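Local structure of catechol 1,2-dioxygenase (Pseudomonas putida, 2AZQ) at residues 128-139 with 184-194. The protein probably catalyses the intradiol cleavage of catechol by molecular oxygen to cis,cis-muconate, using a bound ferric iron. Numbering follows the deposited sequence.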
loop_
_atom_site.group_PDB
_atom_site.type_symbol
_atom_site.label_atom_id
_atom_site.label_comp_id
_atom_site.label_asym_id
_atom_site.label_seq_id
_atom_site.Cartn_x
_atom_site.Cartn_y
_atom_site.Cartn_z
ATOM N N ASP A 128 30.896 -18.730 3.728
ATOM C CA ASP A 128 30.550 -18.780 5.162
ATOM C C ASP A 128 31.325 -19.781 6.105
ATOM O O ASP A 128 32.129 -20.598 5.623
ATOM C CB ASP A 128 29.027 -19.070 5.255
ATOM C CG ASP A 128 28.128 -17.919 4.731
ATOM O OD1 ASP A 128 28.054 -16.882 5.408
ATOM O OD2 ASP A 128 27.468 -18.048 3.666
ATOM N N PRO A 129 31.146 -19.647 7.472
ATOM C CA PRO A 129 31.703 -20.448 8.585
ATOM C C PRO A 129 30.428 -21.185 9.095
ATOM O O PRO A 129 30.048 -21.131 10.280
ATOM C CB PRO A 129 32.148 -19.377 9.577
ATOM C CG PRO A 129 30.897 -18.539 9.614
ATOM C CD PRO A 129 30.462 -18.473 8.077
ATOM N N GLY A 130 29.742 -21.820 8.154
ATOM C CA GLY A 130 28.539 -22.510 8.508
ATOM C C GLY A 130 28.799 -23.975 8.699
ATOM O O GLY A 130 29.937 -24.442 8.704
ATOM N N VAL A 131 27.697 -24.683 8.879
ATOM C CA VAL A 131 27.656 -26.110 9.057
ATOM C C VAL A 131 27.210 -26.605 7.688
ATOM O O VAL A 131 26.177 -26.172 7.197
ATOM C CB VAL A 131 26.596 -26.465 10.136
ATOM C CG1 VAL A 131 26.324 -27.975 10.184
ATOM C CG2 VAL A 131 27.066 -25.953 11.467
ATOM N N VAL A 132 28.011 -27.458 7.051
ATOM C CA VAL A 132 27.637 -28.024 5.758
ATOM C C VAL A 132 26.367 -28.802 6.051
ATOM O O VAL A 132 26.235 -29.410 7.121
ATOM C CB VAL A 132 28.701 -29.027 5.223
ATOM C CG1 VAL A 132 28.155 -29.811 4.031
ATOM C CG2 VAL A 132 29.949 -28.283 4.815
ATOM N N MET A 133 25.426 -28.756 5.122
ATOM C CA MET A 133 24.180 -29.476 5.271
ATOM C C MET A 133 24.018 -30.344 4.054
ATOM O O MET A 133 24.180 -29.851 2.937
ATOM C CB MET A 133 23.003 -28.523 5.312
ATOM C CG MET A 133 21.659 -29.231 5.149
ATOM S SD MET A 133 20.317 -28.085 4.804
ATOM C CE MET A 133 20.422 -27.055 6.172
ATOM N N PHE A 134 23.735 -31.629 4.254
ATOM C CA PHE A 134 23.516 -32.517 3.124
ATOM C C PHE A 134 22.045 -32.751 3.066
ATOM O O PHE A 134 21.451 -33.280 4.011
ATOM C CB PHE A 134 24.269 -33.834 3.260
ATOM C CG PHE A 134 25.724 -33.696 3.013
ATOM C CD1 PHE A 134 26.601 -33.445 4.054
ATOM C CD2 PHE A 134 26.206 -33.682 1.707
ATOM C CE1 PHE A 134 27.934 -33.177 3.801
ATOM C CE2 PHE A 134 27.525 -33.416 1.437
ATOM C CZ PHE A 134 28.400 -33.160 2.487
ATOM N N LEU A 135 21.472 -32.353 1.937
ATOM C CA LEU A 135 20.043 -32.430 1.691
ATOM C C LEU A 135 19.711 -33.463 0.628
ATOM O O LEU A 135 20.229 -33.384 -0.485
ATOM C CB LEU A 135 19.605 -31.039 1.248
ATOM C CG LEU A 135 18.156 -30.589 1.275
ATOM C CD1 LEU A 135 17.461 -31.050 2.561
ATOM C CD2 LEU A 135 18.172 -29.068 1.201
ATOM N N GLN A 136 18.881 -34.450 0.954
ATOM C CA GLN A 136 18.513 -35.454 -0.056
ATOM C C GLN A 136 17.161 -36.100 0.160
ATOM O O GLN A 136 16.668 -36.178 1.282
ATOM C CB GLN A 136 19.555 -36.564 -0.164
ATOM C CG GLN A 136 19.565 -37.543 0.971
ATOM C CD GLN A 136 20.573 -38.657 0.738
ATOM O OE1 GLN A 136 21.688 -38.400 0.261
ATOM N NE2 GLN A 136 20.204 -39.896 1.099
ATOM N N GLY A 137 16.569 -36.561 -0.931
ATOM C CA GLY A 137 15.268 -37.194 -0.865
ATOM C C GLY A 137 14.738 -37.517 -2.249
ATOM O O GLY A 137 15.422 -37.307 -3.242
ATOM N N GLN A 138 13.527 -38.043 -2.333
ATOM C CA GLN A 138 12.954 -38.358 -3.631
ATOM C C GLN A 138 11.668 -37.578 -3.806
ATOM O O GLN A 138 11.141 -36.983 -2.866
ATOM C CB GLN A 138 12.622 -39.841 -3.746
ATOM C CG GLN A 138 13.794 -40.748 -3.624
ATOM C CD GLN A 138 13.404 -42.223 -3.513
ATOM O OE1 GLN A 138 12.724 -42.659 -2.546
ATOM N NE2 GLN A 138 13.842 -43.008 -4.501
ATOM N N VAL A 139 11.200 -37.582 -5.041
ATOM C CA VAL A 139 9.954 -36.978 -5.436
ATOM C C VAL A 139 9.079 -38.218 -5.710
ATOM O O VAL A 139 9.475 -39.128 -6.446
ATOM C CB VAL A 139 10.172 -36.144 -6.685
ATOM C CG1 VAL A 139 8.859 -35.755 -7.333
ATOM C CG2 VAL A 139 10.943 -34.938 -6.284
ATOM N N GLU A 184 16.232 -42.686 -10.246
ATOM C CA GLU A 184 15.640 -43.151 -9.005
ATOM C C GLU A 184 14.724 -42.072 -8.382
ATOM O O GLU A 184 14.204 -42.223 -7.275
ATOM C CB GLU A 184 16.750 -43.573 -8.049
ATOM C CG GLU A 184 16.260 -43.973 -6.677
ATOM C CD GLU A 184 17.404 -44.329 -5.726
ATOM O OE1 GLU A 184 18.479 -43.674 -5.844
ATOM O OE2 GLU A 184 17.214 -45.233 -4.856
ATOM N N GLY A 185 14.518 -40.988 -9.122
ATOM C CA GLY A 185 13.672 -39.908 -8.654
ATOM C C GLY A 185 14.225 -39.159 -7.464
ATOM O O GLY A 185 13.473 -38.624 -6.655
ATOM N N ARG A 186 15.541 -39.090 -7.347
ATOM C CA ARG A 186 16.098 -38.390 -6.208
ATOM C C ARG A 186 16.888 -37.134 -6.533
ATOM O O ARG A 186 17.308 -36.911 -7.674
ATOM C CB ARG A 186 16.949 -39.341 -5.368
ATOM C CG ARG A 186 18.001 -40.056 -6.163
ATOM C CD ARG A 186 18.904 -40.909 -5.285
ATOM N NE ARG A 186 19.995 -41.443 -6.097
ATOM C CZ ARG A 186 21.267 -41.479 -5.706
ATOM N NH1 ARG A 186 21.616 -41.008 -4.503
ATOM N NH2 ARG A 186 22.197 -41.956 -6.534
ATOM N N TYR A 187 17.050 -36.303 -5.509
ATOM C CA TYR A 187 17.778 -35.052 -5.619
ATOM C C TYR A 187 18.751 -35.099 -4.461
ATOM O O TYR A 187 18.423 -35.642 -3.396
ATOM C CB TYR A 187 16.818 -33.854 -5.486
ATOM C CG TYR A 187 16.191 -33.686 -4.110
ATOM C CD1 TYR A 187 16.833 -32.947 -3.108
ATOM C CD2 TYR A 187 14.972 -34.280 -3.799
ATOM C CE1 TYR A 187 16.258 -32.801 -1.825
ATOM C CE2 TYR A 187 14.395 -34.141 -2.533
ATOM C CZ TYR A 187 15.037 -33.397 -1.550
ATOM O OH TYR A 187 14.441 -33.221 -0.312
ATOM N N ARG A 188 19.939 -34.542 -4.687
ATOM C CA ARG A 188 21.033 -34.483 -3.697
ATOM C C ARG A 188 21.532 -33.032 -3.625
ATOM O O ARG A 188 21.816 -32.429 -4.653
ATOM C CB ARG A 188 22.187 -35.389 -4.159
ATOM C CG ARG A 188 22.344 -36.760 -3.485
ATOM C CD ARG A 188 23.060 -36.621 -2.131
ATOM N NE ARG A 188 24.218 -35.722 -2.214
ATOM C CZ ARG A 188 24.323 -34.564 -1.548
ATOM N NH1 ARG A 188 23.337 -34.163 -0.741
ATOM N NH2 ARG A 188 25.399 -33.788 -1.710
ATOM N N ALA A 189 21.648 -32.457 -2.434
ATOM C CA ALA A 189 22.128 -31.073 -2.354
ATOM C C ALA A 189 23.135 -30.801 -1.234
ATOM O O ALA A 189 22.820 -30.942 -0.063
ATOM C CB ALA A 189 20.945 -30.128 -2.228
ATOM N N ARG A 190 24.349 -30.415 -1.606
ATOM C CA ARG A 190 25.406 -30.090 -0.638
ATOM C C ARG A 190 25.265 -28.583 -0.390
ATOM O O ARG A 190 25.368 -27.783 -1.316
ATOM C CB ARG A 190 26.786 -30.448 -1.247
ATOM C CG ARG A 190 28.032 -30.332 -0.322
ATOM C CD ARG A 190 28.429 -28.886 -0.068
ATOM N NE ARG A 190 29.568 -28.706 0.845
ATOM C CZ ARG A 190 30.804 -29.166 0.645
ATOM N NH1 ARG A 190 31.093 -29.855 -0.447
ATOM N NH2 ARG A 190 31.761 -28.884 1.520
ATOM N N SER A 191 25.007 -28.186 0.847
ATOM C CA SER A 191 24.825 -26.762 1.106
ATOM C C SER A 191 25.242 -26.356 2.537
ATOM O O SER A 191 26.267 -26.839 3.050
ATOM C CB SER A 191 23.359 -26.404 0.809
ATOM O OG SER A 191 23.097 -25.016 0.892
ATOM N N ILE A 192 24.490 -25.440 3.156
ATOM C CA ILE A 192 24.771 -25.021 4.528
ATOM C C ILE A 192 23.500 -24.778 5.338
ATOM O O ILE A 192 22.476 -24.332 4.818
ATOM C CB ILE A 192 25.635 -23.738 4.604
ATOM C CG1 ILE A 192 24.859 -22.530 4.073
ATOM C CG2 ILE A 192 26.935 -23.938 3.831
ATOM C CD1 ILE A 192 25.569 -21.236 4.290
ATOM N N VAL A 193 23.555 -25.091 6.622
ATOM C CA VAL A 193 22.392 -24.892 7.473
ATOM C C VAL A 193 22.025 -23.415 7.471
ATOM O O VAL A 193 22.836 -22.585 7.826
ATOM C CB VAL A 193 22.687 -25.383 8.904
ATOM C CG1 VAL A 193 21.556 -25.023 9.798
ATOM C CG2 VAL A 193 22.911 -26.892 8.887
ATOM N N PRO A 194 20.797 -23.075 7.058
ATOM C CA PRO A 194 20.321 -21.688 7.000
ATOM C C PRO A 194 19.907 -21.192 8.349
ATOM O O PRO A 194 19.617 -21.967 9.224
ATOM C CB PRO A 194 19.123 -21.791 6.065
ATOM C CG PRO A 194 18.508 -23.077 6.535
ATOM C CD PRO A 194 19.746 -23.991 6.568
#
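The Tyr187 ring lies with one face over the backbone of Gly137, whose N sits 3.5 Å above the ring plane, offset toward the rim. CG of Tyr187 stands between its own backbone N and carbonyl carbon (chi1 67°), which swings the ring across the neighbouring strand, where glycine puts no side chain in its way. Its hydroxyl continues beyond that strand to a hydrogen bond with Phe286 O of strand 281-289. Cut back to alanine, this position would probably leave the Gly137 backbone without its aromatic cover and the Phe286 carbonyl without the hydroxyl bond. On the sheet face that holds Tyr187, Leu135 CB meets Ala189 CB at 3.8 Å, and farther along the end of Met133 packs beside Val193, its exact place uncertain.

The opposite face of the sheet carries Phe134 among long polar chains. Arg188, bent at chi2 and chi3, curls back so that NH2 reaches the edge of the Phe134 ring near its plane, 3.5 Å from CD2, the two planes 53° apart. The aliphatic part of Arg190 touches the same ring, CG lying 3.6 Å from Phe134 CE2, while its NE passes beside the Val132 methyls. Gln136 OE1 rests against Arg188 CD. At the far end Gln138 NE2 donates to Glu184 O at 2.9 Å, tying its amide to the turn before the strand.

Paired backbone bonds join Met133 to Ser191, Leu135 to Ala189 and Gly137 to Tyr187; single bonds from Val193 N to Val131 O and from Val139 N to Gly185 O extend the ladder. The chain leaves the pair through Pro194, whose side chain is about 9 Å from the bound ferric iron. Strands 132-139 and 186-192 thus form a twisted antiparallel pair, their axes at 148°, within the beta-sandwich core of intradiol dioxygenases.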